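Ricin B lectin (Clostridium thermocellum, PDB 3VSF) probably hydrolyses beta-1,3-galactan from the chain end as an exo-acting family 43 glycosidase, and carries a galactose-binding ricin-type lectin domain. Local coordinates at residues V122-W134 / Y212-L224. Numbering follows the deposited sequence.
Sequences VMYNASTGEFVMW and YELTPDYKNIASL
Two beta-hairpins from neighbouring four-stranded sheets of the family 43 glycosidase domain meet where the turn of one, with Tyr-218 at its end, plugs against the strands and loop of the other. The Tyr-218 ring is held between two side chains on opposite faces. Met-123 CE lies over one face, 3.8 Å from the centroid of the Tyr-218 ring and 17° off the normal, a CH-pi contact; the bend at chi3 (-58°) carries this methyl there, while SD stands oblique to the ring in a Met-aromatic contact. Over the other face, offset toward the rim, sits the amide of Asn-125, its plane 31° from the ring. The same amide donates from ND2 to Pro-216 O at 2.7 Å, meeting a lone pair in the carbonyl plane, though the bond is bent and the oxygen tilted from the amide plane. At the ring edge Tyr-124 O comes close to CE2, and the hydroxyl bonds to Gly-195 O.

Trp-134 grips the backbone of Tyr-218: NE1 gives a bent hydrogen bond of 3.0 Å to Tyr-218 O, which lies in the indole plane. Along the same NE1-CZ2 border, obliquely, Leu-214 slides past in the opposite direction, its CD2 3.5 Å from Trp-134 CZ2. Val-132 packs against the turn, its CG2 3.6 Å from Tyr-218 CB and its CG1 against Tyr-218 O. Lys-219, bent at chi3, crosses Glu-130 at about a right angle and forms a salt bridge, NZ to OE1 3.1 Å, on the syn side of the carboxylate; OE2 of Glu-130 pairs with Lys-154.

Asp-217 OD1 shapes the turn, accepting from Thr-215 OG1 and, in an Asx turn, from Lys-219 N on opposite faces of the carboxylate. Such hairpin-to-hairpin packing joins adjacent blades of the five-bladed beta-propeller characteristic of family 43.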
loop_
_atom_site.group_PDB
_atom_site.type_symbol
_atom_site.label_atom_id
_atom_site.label_comp_id
_atom_site.label_asym_id
_atom_site.label_seq_id
_atom_site.Cartn_x
_atom_site.Cartn_y
_atom_site.Cartn_z
ATOM N N VAL A 122 -0.445 -17.844 0.924
ATOM C CA VAL A 122 0.008 -19.026 0.197
ATOM C C VAL A 122 1.417 -18.845 -0.359
ATOM O O VAL A 122 1.732 -17.820 -0.963
ATOM C CB VAL A 122 -0.952 -19.385 -0.954
ATOM C CG1 VAL A 122 -0.318 -20.416 -1.875
ATOM C CG2 VAL A 122 -2.275 -19.894 -0.403
ATOM N N MET A 123 2.260 -19.851 -0.146
ATOM C CA MET A 123 3.628 -19.833 -0.646
ATOM C C MET A 123 3.906 -21.102 -1.444
ATOM O O MET A 123 3.285 -22.137 -1.206
ATOM C CB MET A 123 4.616 -19.712 0.517
ATOM C CG MET A 123 4.496 -20.820 1.551
ATOM S SD MET A 123 5.397 -20.468 3.073
ATOM C CE MET A 123 7.057 -20.235 2.445
ATOM N N TYR A 124 4.833 -21.020 -2.393
ATOM C CA TYR A 124 5.167 -22.172 -3.225
ATOM C C TYR A 124 6.519 -22.783 -2.867
ATOM O O TYR A 124 7.471 -22.071 -2.543
ATOM C CB TYR A 124 5.138 -21.801 -4.709
ATOM C CG TYR A 124 5.673 -22.889 -5.613
ATOM C CD1 TYR A 124 6.963 -22.820 -6.126
ATOM C CD2 TYR A 124 4.895 -23.991 -5.944
ATOM C CE1 TYR A 124 7.459 -23.814 -6.948
ATOM C CE2 TYR A 124 5.383 -24.990 -6.765
ATOM C CZ TYR A 124 6.664 -24.897 -7.265
ATOM O OH TYR A 124 7.157 -25.886 -8.083
ATOM N N ASN A 125 6.592 -24.108 -2.932
ATOM C CA ASN A 125 7.825 -24.831 -2.649
ATOM C C ASN A 125 8.407 -25.443 -3.918
ATOM O O ASN A 125 7.768 -26.271 -4.566
ATOM C CB ASN A 125 7.570 -25.921 -1.606
ATOM C CG ASN A 125 8.847 -26.574 -1.113
ATOM O OD1 ASN A 125 9.848 -26.633 -1.828
ATOM N ND2 ASN A 125 8.818 -27.070 0.118
ATOM N N ALA A 126 9.620 -25.028 -4.272
ATOM C CA ALA A 126 10.282 -25.534 -5.470
ATOM C C ALA A 126 10.651 -27.006 -5.320
ATOM O O ALA A 126 10.454 -27.802 -6.239
ATOM C CB ALA A 126 11.519 -24.705 -5.782
ATOM N N SER A 127 11.186 -27.358 -4.156
ATOM C CA SER A 127 11.595 -28.729 -3.874
ATOM C C SER A 127 10.437 -29.708 -4.050
ATOM O O SER A 127 10.461 -30.564 -4.934
ATOM C CB SER A 127 12.149 -28.837 -2.452
ATOM O OG SER A 127 13.191 -27.901 -2.237
ATOM N N THR A 128 9.426 -29.571 -3.198
ATOM C CA THR A 128 8.280 -30.474 -3.211
ATOM C C THR A 128 7.431 -30.305 -4.469
ATOM O O THR A 128 7.094 -31.283 -5.136
ATOM C CB THR A 128 7.385 -30.259 -1.977
ATOM O OG1 THR A 128 6.814 -28.946 -2.020
ATOM C CG2 THR A 128 8.193 -30.415 -0.697
ATOM N N GLY A 129 7.090 -29.061 -4.785
ATOM C CA GLY A 129 6.238 -28.772 -5.924
ATOM C C GLY A 129 4.787 -28.632 -5.506
ATOM O O GLY A 129 3.877 -28.746 -6.327
ATOM N N GLU A 130 4.576 -28.382 -4.217
ATOM C CA GLU A 130 3.232 -28.228 -3.675
ATOM C C GLU A 130 3.074 -26.877 -2.987
ATOM O O GLU A 130 4.032 -26.327 -2.445
ATOM C CB GLU A 130 2.914 -29.366 -2.701
ATOM C CG GLU A 130 3.863 -29.455 -1.517
ATOM C CD GLU A 130 3.681 -30.729 -0.716
ATOM O OE1 GLU A 130 4.401 -30.910 0.288
ATOM O OE2 GLU A 130 2.819 -31.552 -1.092
ATOM N N PHE A 131 1.856 -26.343 -3.017
ATOM C CA PHE A 131 1.577 -25.031 -2.443
ATOM C C PHE A 131 1.152 -25.133 -0.982
ATOM O O PHE A 131 0.121 -25.723 -0.666
ATOM C CB PHE A 131 0.494 -24.316 -3.252
ATOM C CG PHE A 131 0.868 -24.077 -4.688
ATOM C CD1 PHE A 131 1.495 -22.901 -5.066
ATOM C CD2 PHE A 131 0.591 -25.024 -5.658
ATOM C CE1 PHE A 131 1.839 -22.675 -6.386
ATOM C CE2 PHE A 131 0.934 -24.804 -6.980
ATOM C CZ PHE A 131 1.558 -23.628 -7.343
ATOM N N VAL A 132 1.951 -24.548 -0.097
ATOM C CA VAL A 132 1.653 -24.554 1.330
ATOM C C VAL A 132 0.907 -23.286 1.735
ATOM O O VAL A 132 1.285 -22.181 1.343
ATOM C CB VAL A 132 2.937 -24.684 2.172
ATOM C CG1 VAL A 132 2.604 -24.695 3.656
ATOM C CG2 VAL A 132 3.697 -25.943 1.782
ATOM N N MET A 133 -0.156 -23.451 2.516
ATOM C CA MET A 133 -0.980 -22.324 2.939
ATOM C C MET A 133 -0.996 -22.154 4.457
ATOM O O MET A 133 -1.266 -23.101 5.194
ATOM C CB MET A 133 -2.410 -22.484 2.417
ATOM C CG MET A 133 -3.409 -21.526 3.042
ATOM S SD MET A 133 -5.068 -21.709 2.364
ATOM C CE MET A 133 -6.017 -20.733 3.526
ATOM N N TRP A 134 -0.706 -20.940 4.914
ATOM C CA TRP A 134 -0.742 -20.621 6.335
ATOM C C TRP A 134 -1.860 -19.629 6.634
ATOM O O TRP A 134 -2.393 -18.995 5.724
ATOM C CB TRP A 134 0.602 -20.057 6.792
ATOM C CG TRP A 134 1.698 -21.075 6.790
ATOM C CD1 TRP A 134 2.377 -21.546 5.705
ATOM C CD2 TRP A 134 2.243 -21.750 7.930
ATOM N NE1 TRP A 134 3.311 -22.474 6.099
ATOM C CE2 TRP A 134 3.250 -22.616 7.461
ATOM C CE3 TRP A 134 1.978 -21.705 9.302
ATOM C CZ2 TRP A 134 3.990 -23.430 8.314
ATOM C CZ3 TRP A 134 2.715 -22.513 10.148
ATOM C CH2 TRP A 134 3.710 -23.364 9.651
ATOM N N TYR A 212 9.459 -17.049 12.282
ATOM C CA TYR A 212 9.769 -18.472 12.346
ATOM C C TYR A 212 10.344 -18.974 11.029
ATOM O O TYR A 212 9.817 -18.678 9.958
ATOM C CB TYR A 212 8.516 -19.280 12.697
ATOM C CG TYR A 212 7.828 -18.844 13.969
ATOM C CD1 TYR A 212 8.270 -19.288 15.208
ATOM C CD2 TYR A 212 6.730 -17.995 13.930
ATOM C CE1 TYR A 212 7.640 -18.893 16.374
ATOM C CE2 TYR A 212 6.095 -17.596 15.090
ATOM C CZ TYR A 212 6.554 -18.047 16.309
ATOM O OH TYR A 212 5.923 -17.650 17.464
ATOM N N GLU A 213 11.428 -19.736 11.115
ATOM C CA GLU A 213 11.998 -20.387 9.943
ATOM C C GLU A 213 11.337 -21.744 9.748
ATOM O O GLU A 213 11.277 -22.551 10.674
ATOM C CB GLU A 213 13.510 -20.556 10.096
ATOM C CG GLU A 213 14.173 -21.273 8.931
ATOM C CD GLU A 213 15.667 -21.445 9.121
ATOM O OE1 GLU A 213 16.209 -20.904 10.108
ATOM O OE2 GLU A 213 16.300 -22.121 8.283
ATOM N N LEU A 214 10.836 -21.990 8.544
ATOM C CA LEU A 214 10.126 -23.229 8.254
ATOM C C LEU A 214 11.073 -24.341 7.816
ATOM O O LEU A 214 12.169 -24.081 7.320
ATOM C CB LEU A 214 9.072 -22.996 7.171
ATOM C CG LEU A 214 8.040 -21.907 7.458
ATOM C CD1 LEU A 214 7.084 -21.755 6.285
ATOM C CD2 LEU A 214 7.283 -22.214 8.739
ATOM N N THR A 215 10.641 -25.582 8.010
ATOM C CA THR A 215 11.371 -26.736 7.506
ATOM C C THR A 215 11.308 -26.735 5.981
ATOM O O THR A 215 10.484 -26.032 5.396
ATOM C CB THR A 215 10.789 -28.053 8.056
ATOM O OG1 THR A 215 9.372 -28.075 7.850
ATOM C CG2 THR A 215 11.076 -28.182 9.543
ATOM N N PRO A 216 12.184 -27.515 5.328
ATOM C CA PRO A 216 12.235 -27.562 3.863
ATOM C C PRO A 216 10.868 -27.747 3.205
ATOM O O PRO A 216 10.674 -27.292 2.078
ATOM C CB PRO A 216 13.118 -28.780 3.592
ATOM C CG PRO A 216 14.039 -28.821 4.757
ATOM C CD PRO A 216 13.228 -28.359 5.940
ATOM N N ASP A 217 9.937 -28.402 3.893
ATOM C CA ASP A 217 8.623 -28.681 3.319
ATOM C C ASP A 217 7.642 -27.517 3.477
ATOM O O ASP A 217 6.539 -27.550 2.929
ATOM C CB ASP A 217 8.034 -29.967 3.912
ATOM C CG ASP A 217 7.952 -29.931 5.426
ATOM O OD1 ASP A 217 7.666 -28.852 5.986
ATOM O OD2 ASP A 217 8.173 -30.985 6.059
ATOM N N TYR A 218 8.051 -26.498 4.229
ATOM C CA TYR A 218 7.231 -25.306 4.458
ATOM C C TYR A 218 6.025 -25.568 5.358
ATOM O O TYR A 218 5.357 -24.632 5.796
ATOM C CB TYR A 218 6.752 -24.700 3.135
ATOM C CG TYR A 218 7.834 -24.049 2.304
ATOM C CD1 TYR A 218 9.132 -23.928 2.782
ATOM C CD2 TYR A 218 7.552 -23.546 1.041
ATOM C CE1 TYR A 218 10.119 -23.330 2.020
ATOM C CE2 TYR A 218 8.529 -22.945 0.275
ATOM C CZ TYR A 218 9.811 -22.841 0.768
ATOM O OH TYR A 218 10.784 -22.243 0.003
ATOM N N LYS A 219 5.746 -26.838 5.629
ATOM C CA LYS A 219 4.551 -27.213 6.379
ATOM C C LYS A 219 4.761 -27.209 7.892
ATOM O O LYS A 219 3.802 -27.317 8.655
ATOM C CB LYS A 219 4.040 -28.582 5.917
ATOM C CG LYS A 219 3.402 -28.567 4.537
ATOM C CD LYS A 219 3.162 -29.974 4.012
ATOM C CE LYS A 219 4.476 -30.688 3.733
ATOM N NZ LYS A 219 4.267 -32.036 3.133
ATOM N N ASN A 220 6.013 -27.077 8.320
ATOM C CA ASN A 220 6.333 -27.082 9.743
ATOM C C ASN A 220 7.319 -25.983 10.127
ATOM O O ASN A 220 7.941 -25.366 9.262
ATOM C CB ASN A 220 6.883 -28.448 10.161
ATOM C CG ASN A 220 5.908 -29.578 9.888
ATOM O OD1 ASN A 220 4.695 -29.410 10.007
ATOM N ND2 ASN A 220 6.438 -30.738 9.518
ATOM N N ILE A 221 7.456 -25.744 11.428
ATOM C CA ILE A 221 8.372 -24.725 11.928
ATOM C C ILE A 221 9.683 -25.342 12.408
ATOM O O ILE A 221 9.693 -26.178 13.311
ATOM C CB ILE A 221 7.739 -23.905 13.068
ATOM C CG1 ILE A 221 6.560 -23.086 12.540
ATOM C CG2 ILE A 221 8.773 -22.994 13.712
ATOM C CD1 ILE A 221 5.907 -22.209 13.582
ATOM N N ALA A 222 10.787 -24.922 11.799
ATOM C CA ALA A 222 12.101 -25.465 12.122
ATOM C C ALA A 222 12.742 -24.773 13.323
ATOM O O ALA A 222 13.342 -25.427 14.176
ATOM C CB ALA A 222 13.021 -25.385 10.910
ATOM N N SER A 223 12.619 -23.452 13.386
ATOM C CA SER A 223 13.219 -22.688 14.476
ATOM C C SER A 223 12.643 -21.280 14.584
ATOM O O SER A 223 11.895 -20.834 13.715
ATOM C CB SER A 223 14.738 -22.610 14.299
ATOM O OG SER A 223 15.077 -21.902 13.119
ATOM N N LEU A 224 12.999 -20.591 15.663
ATOM C CA LEU A 224 12.607 -19.202 15.855
ATOM C C LEU A 224 13.732 -18.301 15.358
ATOM O O LEU A 224 14.706 -18.058 16.072
ATOM C CB LEU A 224 12.310 -18.931 17.332
ATOM C CG LEU A 224 11.710 -17.576 17.722
ATOM C CD1 LEU A 224 12.781 -16.504 17.880
ATOM C CD2 LEU A 224 10.643 -17.144 16.723
#